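Local coordinates for T-lymphoma invasion and metastasis-inducing protein 1 (Homo sapiens, PDB 4K2P) that probably binds phosphoinositides and protein partners such as Par-3 through its PH and coiled-coil region, in signalling linked to tight junctions, at residues Lys27-Ala31 with Gly226-Ile230; Ser42-Cys46 with Ala115-Cys120; Thr133-Lys138 with Tyr198-Gln203; Glu186-Met190 with Phe236-Val240. The protein carries 5 engineered substitutions. All coordinates share one frame; numbering follows the deposited sequence.

Contact 1. Residues Lys27-Ala31 with Gly226-Ile230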
loop_
_atom_site.group_PDB
_atom_site.type_symbol
_atom_site.label_atom_id
_atom_site.label_comp_id
_atom_site.label_asym_id
_atom_site.label_seq_id
_atom_site.Cartn_x
_atom_site.Cartn_y
_atom_site.Cartn_z
ATOM N N LYS A 27 -1.537 12.932 8.920
ATOM C CA LYS A 27 -0.219 12.543 9.420
ATOM C C LYS A 27 -0.082 11.040 9.582
ATOM O O LYS A 27 -1.043 10.362 9.870
ATOM C CB LYS A 27 0.059 13.188 10.780
ATOM C CG LYS A 27 0.183 14.697 10.789
ATOM C CD LYS A 27 0.830 15.177 12.090
ATOM C CE LYS A 27 0.057 14.755 13.348
ATOM N NZ LYS A 27 -1.210 15.521 13.547
ATOM N N VAL A 28 1.100 10.517 9.295
ATOM C CA VAL A 28 1.443 9.149 9.644
ATOM C C VAL A 28 2.454 9.206 10.783
ATOM O O VAL A 28 3.329 10.069 10.779
ATOM C CB VAL A 28 2.027 8.372 8.458
ATOM C CG1 VAL A 28 2.360 6.957 8.877
ATOM C CG2 VAL A 28 1.036 8.352 7.302
ATOM N N GLU A 29 2.325 8.311 11.756
ATOM C CA GLU A 29 3.296 8.195 12.845
ATOM C C GLU A 29 3.664 6.735 13.052
ATOM O O GLU A 29 2.894 5.838 12.716
ATOM C CB GLU A 29 2.749 8.774 14.145
ATOM C CG GLU A 29 2.637 10.290 14.144
ATOM C CD GLU A 29 2.095 10.818 15.451
ATOM O OE1 GLU A 29 1.858 9.998 16.363
ATOM O OE2 GLU A 29 1.897 12.047 15.563
ATOM N N SER A 30 4.842 6.492 13.607
ATOM C CA SER A 30 5.221 5.142 13.982
ATOM C C SER A 30 4.407 4.670 15.172
ATOM O O SER A 30 4.048 5.462 16.041
ATOM C CB SER A 30 6.710 5.067 14.312
ATOM O OG SER A 30 7.474 4.983 13.127
ATOM N N ALA A 31 4.117 3.376 15.206
ATOM C CA ALA A 31 3.416 2.776 16.328
ATOM C C ALA A 31 4.376 2.708 17.505
ATOM O O ALA A 31 5.589 2.731 17.318
ATOM C CB ALA A 31 2.903 1.396 15.976
ATOM N N GLY A 226 11.960 9.843 6.797
ATOM C CA GLY A 226 13.057 9.969 7.736
ATOM C C GLY A 226 12.528 10.144 9.148
ATOM O O GLY A 226 13.053 9.571 10.104
ATOM N N ARG A 227 11.459 10.922 9.270
ATOM C CA ARG A 227 10.823 11.156 10.557
ATOM C C ARG A 227 10.256 9.846 11.109
ATOM O O ARG A 227 10.323 9.589 12.306
ATOM C CB ARG A 227 9.730 12.216 10.415
ATOM C CG ARG A 227 8.867 12.420 11.649
ATOM C CD ARG A 227 7.790 13.470 11.396
ATOM N NE ARG A 227 6.967 13.117 10.242
ATOM C CZ ARG A 227 6.076 12.130 10.229
ATOM N NH1 ARG A 227 5.902 11.377 11.313
ATOM N NH2 ARG A 227 5.374 11.885 9.129
ATOM N N LEU A 228 9.703 9.020 10.225
ATOM C CA LEU A 228 9.124 7.741 10.618
ATOM C C LEU A 228 10.168 6.691 10.991
ATOM O O LEU A 228 9.857 5.734 11.698
ATOM C CB LEU A 228 8.261 7.183 9.487
ATOM C CG LEU A 228 6.939 7.869 9.192
ATOM C CD1 LEU A 228 6.336 7.251 7.952
ATOM C CD2 LEU A 228 6.005 7.744 10.378
ATOM N N GLY A 229 11.397 6.863 10.516
ATOM C CA GLY A 229 12.440 5.894 10.789
ATOM C C GLY A 229 12.412 4.707 9.844
ATOM O O GLY A 229 12.962 3.653 10.157
ATOM N N ILE A 230 11.747 4.856 8.702
ATOM C CA ILE A 230 11.641 3.759 7.746
ATOM C C ILE A 230 11.473 4.281 6.312
ATOM O O ILE A 230 10.609 5.098 6.041
ATOM C CB ILE A 230 10.457 2.809 8.129
ATOM C CG1 ILE A 230 10.259 1.702 7.092
ATOM C CG2 ILE A 230 9.168 3.595 8.353
ATOM C CD1 ILE A 230 11.435 0.766 6.973
#
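R227 and L228, at the end of helix 219-228, meet V28 and S30 on strand 27-30. The strand belongs to the PH-domain sheet, and the helix belongs to the CC-Ex region. The R227 guanidinium turns an edge to V28 O, which accepts from both NH1 and NH2. R227 NH1 donates to V28 O at 2.9 Å. It arrives in the carbonyl plane, with a C=O...N angle of 159°. The oxygen sits 16° out of the guanidinium plane. A second, weak bond runs from R227 NH2 to V28 O at 3.2 Å. The R227 chain is extended as far as CD and then bends at chi3 (56°), which turns the guanidinium to the strand. Beside it, L228 CD2 touches V28 O at 3.6 Å and V28 CG1 at 4.0 Å. These two side chains meet at about a right angle. L20 of strand 10-23 and L239 of helix 233-241 also pack on V28 and L228. The carboxylate of E29 turns instead to a salt bridge with K23. A Schellman motif ends the helix, with G229 at positive phi as the C-prime residue. S30 OG gives a weak hydrogen bond to the last helical carbonyl, L228 O, at 2.9 Å.

Contact 2. Residues Ser42-Cys46 with Ala115-Cys120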
loop_
_atom_site.group_PDB
_atom_site.type_symbol
_atom_site.label_atom_id
_atom_site.label_comp_id
_atom_site.label_asym_id
_atom_site.label_seq_id
_atom_site.Cartn_x
_atom_site.Cartn_y
_atom_site.Cartn_z
ATOM N N SER A 42 -7.983 -14.315 9.616
ATOM C CA SER A 42 -8.861 -14.856 8.599
ATOM C C SER A 42 -9.301 -13.769 7.624
ATOM O O SER A 42 -9.912 -12.782 8.005
ATOM C CB SER A 42 -10.081 -15.499 9.255
ATOM O OG SER A 42 -10.935 -16.075 8.292
ATOM N N LEU A 43 -8.992 -13.982 6.354
ATOM C CA LEU A 43 -9.354 -13.072 5.284
ATOM C C LEU A 43 -10.695 -13.467 4.699
ATOM O O LEU A 43 -10.800 -14.481 4.019
ATOM C CB LEU A 43 -8.275 -13.106 4.200
ATOM C CG LEU A 43 -8.516 -12.295 2.930
ATOM C CD1 LEU A 43 -8.563 -10.811 3.249
ATOM C CD2 LEU A 43 -7.435 -12.600 1.902
ATOM N N LYS A 44 -11.718 -12.659 4.950
ATOM C CA LYS A 44 -13.028 -12.862 4.341
ATOM C C LYS A 44 -13.427 -11.572 3.650
ATOM O O LYS A 44 -13.423 -10.505 4.261
ATOM C CB LYS A 44 -14.072 -13.268 5.386
ATOM N N GLY A 45 -13.779 -11.677 2.376
ATOM C CA GLY A 45 -13.992 -10.501 1.563
ATOM C C GLY A 45 -12.714 -9.691 1.580
ATOM O O GLY A 45 -11.633 -10.226 1.345
ATOM N N CYS A 46 -12.834 -8.413 1.912
ATOM C CA CYS A 46 -11.692 -7.521 1.932
ATOM C C CYS A 46 -11.415 -7.060 3.358
ATOM O O CYS A 46 -11.050 -5.910 3.603
ATOM C CB CYS A 46 -11.938 -6.344 0.990
ATOM S SG CYS A 46 -10.679 -6.227 -0.290
ATOM N N ALA A 115 -3.090 -14.061 -1.553
ATOM C CA ALA A 115 -4.491 -14.083 -1.143
ATOM C C ALA A 115 -5.017 -12.669 -0.901
ATOM O O ALA A 115 -6.136 -12.341 -1.294
ATOM C CB ALA A 115 -4.670 -14.928 0.103
ATOM N N ILE A 116 -4.211 -11.824 -0.266
ATOM C CA ILE A 116 -4.678 -10.486 0.076
ATOM C C ILE A 116 -4.797 -9.637 -1.186
ATOM O O ILE A 116 -5.770 -8.907 -1.348
ATOM C CB ILE A 116 -3.764 -9.804 1.094
ATOM C CG1 ILE A 116 -3.839 -10.546 2.430
ATOM C CG2 ILE A 116 -4.186 -8.350 1.310
ATOM C CD1 ILE A 116 -2.723 -10.215 3.394
ATOM N N HIS A 117 -3.826 -9.756 -2.085
ATOM C CA HIS A 117 -3.828 -8.995 -3.327
ATOM C C HIS A 117 -4.965 -9.452 -4.229
ATOM O O HIS A 117 -5.551 -8.652 -4.948
ATOM C CB HIS A 117 -2.490 -9.141 -4.055
ATOM C CG HIS A 117 -1.414 -8.274 -3.492
ATOM N ND1 HIS A 117 -0.091 -8.396 -3.846
ATOM C CD2 HIS A 117 -1.475 -7.270 -2.591
ATOM C CE1 HIS A 117 0.622 -7.506 -3.183
ATOM N NE2 HIS A 117 -0.197 -6.802 -2.422
ATOM N N SER A 118 -5.282 -10.741 -4.174
ATOM C CA SER A 118 -6.386 -11.288 -4.954
ATOM C C SER A 118 -7.698 -10.703 -4.478
ATOM O O SER A 118 -8.570 -10.387 -5.275
ATOM C CB SER A 118 -6.426 -12.811 -4.857
ATOM O OG SER A 118 -5.397 -13.389 -5.636
ATOM N N ALA A 119 -7.834 -10.589 -3.164
ATOM C CA ALA A 119 -9.019 -10.010 -2.565
ATOM C C ALA A 119 -9.150 -8.552 -2.986
ATOM O O ALA A 119 -10.240 -8.086 -3.283
ATOM C CB ALA A 119 -8.962 -10.124 -1.049
ATOM N N CYS A 120 -8.032 -7.834 -2.985
ATOM C CA CYS A 120 -8.024 -6.431 -3.378
ATOM C C CYS A 120 -8.400 -6.286 -4.842
ATOM O O CYS A 120 -9.101 -5.357 -5.226
ATOM C CB CYS A 120 -6.657 -5.803 -3.118
ATOM S SG CYS A 120 -6.319 -5.549 -1.369
#
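L43 pushes one methyl, CD2, against a turn of helix 106-128, and this is the tight part of the contact. CD2 lies 3.5 Å from A115 O. The same methyl reaches A115 CB at 4.0 Å and A119 CB at 4.1 Å, and also meets the backbone and CG1 of I116. L43 points toward the helix, and its chain is extended, with CG anti to the backbone N (chi1 175°) and CD2 anti to CA. The alanines carry only a CB on this face, and A119 CB also touches G45 O at 3.6 Å. This is the PH-domain arrangement, in which the C-terminal helix packs across one open end of the curled sheet. Strand 37-44 and the helix run nearly parallel here, 18° apart, with their axes 9.7 Å from each other. No hydrogen bond joins the two segments. Beyond the strand, G45 forms the exposed side of the contact. It has positive phi, in the turn between strands 37-44 and 47-51. K44 points away from the helix. C46 then brings the chain back inward, and its backbone pairs with V71. C46 SG packs on the helix backbone, 3.6 Å from A119 O and 4.1 Å from C120 CA.

Contact 3. Residues Thr133-Lys138 with Tyr198-Gln203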
loop_
_atom_site.group_PDB
_atom_site.type_symbol
_atom_site.label_atom_id
_atom_site.label_comp_id
_atom_site.label_asym_id
_atom_site.label_seq_id
_atom_site.Cartn_x
_atom_site.Cartn_y
_atom_site.Cartn_z
ATOM N N THR A 133 -11.709 -9.536 -14.198
ATOM C CA THR A 133 -10.864 -8.824 -13.251
ATOM C C THR A 133 -9.499 -8.509 -13.877
ATOM O O THR A 133 -8.993 -7.398 -13.739
ATOM C CB THR A 133 -10.675 -9.627 -11.952
ATOM O OG1 THR A 133 -11.947 -9.818 -11.327
ATOM C CG2 THR A 133 -9.753 -8.889 -10.984
ATOM N N LEU A 134 -8.920 -9.487 -14.566
ATOM C CA LEU A 134 -7.616 -9.317 -15.207
ATOM C C LEU A 134 -7.613 -8.185 -16.233
ATOM O O LEU A 134 -6.720 -7.342 -16.234
ATOM C CB LEU A 134 -7.187 -10.618 -15.879
ATOM C CG LEU A 134 -5.741 -11.029 -15.615
ATOM C CD1 LEU A 134 -5.603 -11.554 -14.194
ATOM C CD2 LEU A 134 -5.266 -12.058 -16.628
ATOM N N ARG A 135 -8.608 -8.171 -17.110
ATOM C CA ARG A 135 -8.720 -7.125 -18.120
ATOM C C ARG A 135 -8.883 -5.756 -17.494
ATOM O O ARG A 135 -8.316 -4.781 -17.976
ATOM C CB ARG A 135 -9.889 -7.418 -19.056
ATOM C CG ARG A 135 -10.240 -6.285 -20.014
ATOM C CD ARG A 135 -11.259 -6.766 -21.029
ATOM N NE ARG A 135 -10.745 -7.916 -21.768
ATOM C CZ ARG A 135 -10.019 -7.831 -22.881
ATOM N NH1 ARG A 135 -9.756 -6.651 -23.430
ATOM N NH2 ARG A 135 -9.583 -8.933 -23.470
ATOM N N LEU A 136 -9.654 -5.679 -16.415
ATOM C CA LEU A 136 -9.875 -4.403 -15.756
ATOM C C LEU A 136 -8.574 -3.869 -15.173
ATOM O O LEU A 136 -8.304 -2.676 -15.268
ATOM C CB LEU A 136 -10.928 -4.526 -14.654
ATOM C CG LEU A 136 -11.068 -3.270 -13.784
ATOM C CD1 LEU A 136 -11.567 -2.082 -14.600
ATOM C CD2 LEU A 136 -11.993 -3.538 -12.616
ATOM N N LEU A 137 -7.773 -4.748 -14.576
ATOM C CA LEU A 137 -6.512 -4.333 -13.965
ATOM C C LEU A 137 -5.565 -3.755 -15.008
ATOM O O LEU A 137 -4.948 -2.719 -14.782
ATOM C CB LEU A 137 -5.834 -5.506 -13.255
ATOM C CG LEU A 137 -6.453 -6.001 -11.952
ATOM C CD1 LEU A 137 -5.641 -7.174 -11.424
ATOM C CD2 LEU A 137 -6.549 -4.896 -10.912
ATOM N N LYS A 138 -5.453 -4.427 -16.148
ATOM C CA LYS A 138 -4.593 -3.952 -17.226
ATOM C C LYS A 138 -5.091 -2.622 -17.772
ATOM O O LYS A 138 -4.296 -1.776 -18.169
ATOM C CB LYS A 138 -4.512 -4.979 -18.346
ATOM C CG LYS A 138 -3.763 -6.234 -17.943
ATOM C CD LYS A 138 -3.782 -7.262 -19.049
ATOM C CE LYS A 138 -3.109 -8.549 -18.604
ATOM N NZ LYS A 138 -3.319 -9.645 -19.587
ATOM N N TYR A 198 -1.413 -6.406 -7.838
ATOM C CA TYR A 198 -2.656 -7.175 -7.947
ATOM C C TYR A 198 -2.613 -8.082 -9.159
ATOM O O TYR A 198 -2.995 -9.250 -9.104
ATOM C CB TYR A 198 -3.865 -6.250 -8.067
ATOM C CG TYR A 198 -4.119 -5.351 -6.883
ATOM C CD1 TYR A 198 -3.380 -5.464 -5.705
ATOM C CD2 TYR A 198 -5.104 -4.382 -6.947
ATOM C CE1 TYR A 198 -3.633 -4.629 -4.628
ATOM C CE2 TYR A 198 -5.359 -3.556 -5.893
ATOM C CZ TYR A 198 -4.620 -3.672 -4.736
ATOM O OH TYR A 198 -4.908 -2.827 -3.694
ATOM N N LEU A 199 -2.140 -7.527 -10.265
ATOM C CA LEU A 199 -2.097 -8.252 -11.522
ATOM C C LEU A 199 -1.116 -9.405 -11.419
ATOM O O LEU A 199 -1.385 -10.497 -11.903
ATOM C CB LEU A 199 -1.707 -7.325 -12.673
ATOM C CG LEU A 199 -1.667 -7.977 -14.057
ATOM C CD1 LEU A 199 -3.029 -8.544 -14.447
ATOM C CD2 LEU A 199 -1.193 -6.985 -15.094
ATOM N N ALA A 200 0.026 -9.152 -10.788
ATOM C CA ALA A 200 1.061 -10.168 -10.651
ATOM C C ALA A 200 0.546 -11.326 -9.808
ATOM O O ALA A 200 0.827 -12.493 -10.083
ATOM C CB ALA A 200 2.308 -9.571 -10.034
ATOM N N SER A 201 -0.228 -10.992 -8.785
ATOM C CA SER A 201 -0.748 -11.987 -7.871
ATOM C C SER A 201 -1.760 -12.892 -8.571
ATOM O O SER A 201 -1.830 -14.080 -8.273
ATOM C CB SER A 201 -1.363 -11.307 -6.647
ATOM O OG SER A 201 -0.339 -10.792 -5.800
ATOM N N LEU A 202 -2.553 -12.342 -9.487
ATOM C CA LEU A 202 -3.477 -13.167 -10.258
ATOM C C LEU A 202 -2.757 -14.011 -11.314
ATOM O O LEU A 202 -3.148 -15.145 -11.562
ATOM C CB LEU A 202 -4.546 -12.311 -10.936
ATOM C CG LEU A 202 -5.612 -11.648 -10.061
ATOM C CD1 LEU A 202 -6.566 -10.863 -10.942
ATOM C CD2 LEU A 202 -6.382 -12.666 -9.234
ATOM N N GLN A 203 -1.700 -13.474 -11.920
ATOM C CA GLN A 203 -1.004 -14.178 -13.001
ATOM C C GLN A 203 0.151 -15.046 -12.510
ATOM O O GLN A 203 0.852 -15.670 -13.309
ATOM C CB GLN A 203 -0.462 -13.185 -14.024
ATOM C CG GLN A 203 -1.517 -12.425 -14.796
ATOM C CD GLN A 203 -0.904 -11.381 -15.695
ATOM O OE1 GLN A 203 0.138 -10.810 -15.373
ATOM N NE2 GLN A 203 -1.535 -11.134 -16.837
#
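The Y198 ring meets L137 at its edge, where L137 CD2 lies near the ring plane. C120 of helix 106-128 also touches Y198, and the phenol OH bonds to S74 O and R194. The flat amide of Q203 lies near K138 instead, with Q203 NE2 3.5 Å from K138 CE. Between these groups runs a row of leucines. In the pair of helices 133-161 and 168-203 of the coiled-coil region, segments 133-138 and 198-203 run antiparallel, 149° apart. With CG anti to its carbonyl carbon (chi1 -72°), L137 lays CD1 on the backbone of L199, 3.7 Å from L199 N. L137 CD1 also touches L202 CD1 at 3.8 Å. L134 and L202 lie side by side, pointing opposite ways, their CD1 methyls tightly packed at 3.5 Å. L134 CG also meets L199 CD1 at 3.9 Å. An alanine here lacks both methyls, which would probably open a gap beside L199 and L202 and leave the Q203 amide less well packed. T133 CG2 closes the row on L202 CD1 at 3.7 Å, and K138 CG packs on L199 CD2. No hydrogen bond or salt bridge crosses between the segments, so the pairing here rests mainly on apolar contact.

Contact 4. Residues Glu186-Met190 with Phe236-Val240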
loop_
_atom_site.group_PDB
_atom_site.type_symbol
_atom_site.label_atom_id
_atom_site.label_comp_id
_atom_site.label_asym_id
_atom_site.label_seq_id
_atom_site.Cartn_x
_atom_site.Cartn_y
_atom_site.Cartn_z
ATOM N N GLU A 186 3.487 11.126 -7.622
ATOM C CA GLU A 186 3.695 10.200 -6.514
ATOM C C GLU A 186 2.495 9.291 -6.335
ATOM O O GLU A 186 2.642 8.087 -6.134
ATOM C CB GLU A 186 3.934 10.935 -5.206
ATOM C CG GLU A 186 5.319 11.483 -5.018
ATOM C CD GLU A 186 5.478 12.094 -3.640
ATOM O OE1 GLU A 186 4.605 12.896 -3.248
ATOM O OE2 GLU A 186 6.444 11.748 -2.933
ATOM N N GLN A 187 1.312 9.892 -6.396
ATOM C CA GLN A 187 0.053 9.182 -6.224
ATOM C C GLN A 187 -0.155 8.193 -7.364
ATOM O O GLN A 187 -0.553 7.053 -7.135
ATOM C CB GLN A 187 -1.101 10.184 -6.155
ATOM C CG GLN A 187 -2.513 9.594 -6.121
ATOM C CD GLN A 187 -2.844 8.924 -4.804
ATOM O OE1 GLN A 187 -3.083 9.596 -3.798
ATOM N NE2 GLN A 187 -2.882 7.593 -4.805
ATOM N N PHE A 188 0.140 8.627 -8.586
ATOM C CA PHE A 188 -0.078 7.811 -9.769
ATOM C C PHE A 188 0.866 6.611 -9.781
ATOM O O PHE A 188 0.463 5.511 -10.157
ATOM C CB PHE A 188 0.128 8.618 -11.057
ATOM C CG PHE A 188 -0.945 9.640 -11.341
ATOM C CD1 PHE A 188 -2.236 9.492 -10.859
ATOM C CD2 PHE A 188 -0.660 10.746 -12.122
ATOM C CE1 PHE A 188 -3.212 10.439 -11.140
ATOM C CE2 PHE A 188 -1.633 11.692 -12.398
ATOM C CZ PHE A 188 -2.911 11.530 -11.908
ATOM N N GLN A 189 2.118 6.830 -9.385
ATOM C CA GLN A 189 3.130 5.780 -9.413
ATOM C C GLN A 189 2.854 4.746 -8.338
ATOM O O GLN A 189 3.155 3.569 -8.506
ATOM C CB GLN A 189 4.530 6.354 -9.220
ATOM C CG GLN A 189 5.024 7.200 -10.378
ATOM C CD GLN A 189 5.388 6.377 -11.590
ATOM O OE1 GLN A 189 5.262 5.157 -11.593
ATOM N NE2 GLN A 189 5.839 7.046 -12.631
ATOM N N MET A 190 2.323 5.215 -7.219
ATOM C CA MET A 190 1.923 4.348 -6.135
ATOM C C MET A 190 0.737 3.481 -6.589
ATOM O O MET A 190 0.712 2.280 -6.336
ATOM C CB MET A 190 1.558 5.180 -4.904
ATOM C CG MET A 190 1.240 4.376 -3.669
ATOM S SD MET A 190 2.618 3.361 -3.100
ATOM C CE MET A 190 3.843 4.624 -2.722
ATOM N N PHE A 236 6.127 4.641 2.255
ATOM C CA PHE A 236 5.833 5.503 1.116
ATOM C C PHE A 236 4.333 5.450 0.868
ATOM O O PHE A 236 3.670 6.477 0.764
ATOM C CB PHE A 236 6.628 5.025 -0.106
ATOM C CG PHE A 236 6.556 5.933 -1.306
ATOM C CD1 PHE A 236 5.927 7.170 -1.257
ATOM C CD2 PHE A 236 7.137 5.538 -2.496
ATOM C CE1 PHE A 236 5.880 7.988 -2.377
ATOM C CE2 PHE A 236 7.097 6.357 -3.615
ATOM C CZ PHE A 236 6.462 7.578 -3.555
ATOM N N HIS A 237 3.800 4.232 0.823
ATOM C CA HIS A 237 2.382 4.023 0.593
ATOM C C HIS A 237 1.571 4.646 1.707
ATOM O O HIS A 237 0.574 5.288 1.441
ATOM C CB HIS A 237 2.026 2.543 0.480
ATOM C CG HIS A 237 0.582 2.314 0.164
ATOM N ND1 HIS A 237 -0.129 1.225 0.620
ATOM C CD2 HIS A 237 -0.293 3.056 -0.554
ATOM C CE1 HIS A 237 -1.375 1.300 0.193
ATOM N NE2 HIS A 237 -1.501 2.404 -0.519
ATOM N N ALA A 238 1.989 4.450 2.956
ATOM C CA ALA A 238 1.232 4.975 4.089
ATOM C C ALA A 238 1.123 6.500 4.007
ATOM O O ALA A 238 0.069 7.071 4.278
ATOM C CB ALA A 238 1.869 4.558 5.408
ATOM N N LEU A 239 2.219 7.147 3.633
ATOM C CA LEU A 239 2.264 8.600 3.547
ATOM C C LEU A 239 1.351 9.105 2.433
ATOM O O LEU A 239 0.612 10.069 2.609
ATOM C CB LEU A 239 3.705 9.059 3.330
ATOM C CG LEU A 239 4.606 8.877 4.549
ATOM C CD1 LEU A 239 6.070 8.934 4.157
ATOM C CD2 LEU A 239 4.294 9.935 5.596
ATOM N N VAL A 240 1.373 8.424 1.296
ATOM C CA VAL A 240 0.552 8.813 0.169
ATOM C C VAL A 240 -0.926 8.602 0.467
ATOM O O VAL A 240 -1.748 9.456 0.163
ATOM C CB VAL A 240 0.941 8.033 -1.104
ATOM C CG1 VAL A 240 -0.106 8.240 -2.219
ATOM C CG2 VAL A 240 2.306 8.474 -1.583
#
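A Met-aromatic contact joins helix 168-203 to helix 233-241 in the buried part of the CC-Ex region. M190 CE lies over one face of the F236 ring, 3.4 Å from its centroid and 16° off the normal. This is a CH-pi contact. The methyl is offset toward the rim, with F236 CG closest at 3.3 Å. M190 bends at chi2 (61°) and chi3 (62°), which brings CE down onto the ring. Its sulfur lies farther from that face and packs on H237, with M190 SD 3.7 Å from H237 CB. A leucine in place of F236 would probably cost the M190 methyl its flat bed and weaken the packing between the helices. E186 OE2 approaches F236 CE1 at 3.8 Å, but it bonds to T221 and S218 N, and E186 OE1 makes a salt bridge to R243. At the other end, Q187 OE1 touches V240 CG1 at 3.6 Å, while Q187 NE2 bonds to D191. H237 ND1 bonds to S92 on strand 88-92, which ties helix 233-241 to the PH-domain sheet, while L213 of helix 210-214 packs on both M190 and F236, and T221 of helix 219-228 touches F236.

Contacts 2 and 3 lie side by side, with centres about 14 Å apart. Here the PH helix 106-128 meets helix 168-203. H117 ND1 and S201 OG probably share a hydrogen bond at 3.1 Å, and C120 CB packs on Y198 CZ at 3.4 Å. Contacts 1 and 4 form a second pair, with centres about 15 Å apart, where V28 CG2 touches A238 O at 3.4 Å. Contacts 3 and 4 share helix 168-203 but do not touch; their nearest atoms are about 7 Å apart. Contacts 1 and 2 both reach the PH-domain sheet, on opposite sides of the chain's centre. Bound calcium ions lie about 5 Å from the T133 side chain and about 6 Å from that of Q187.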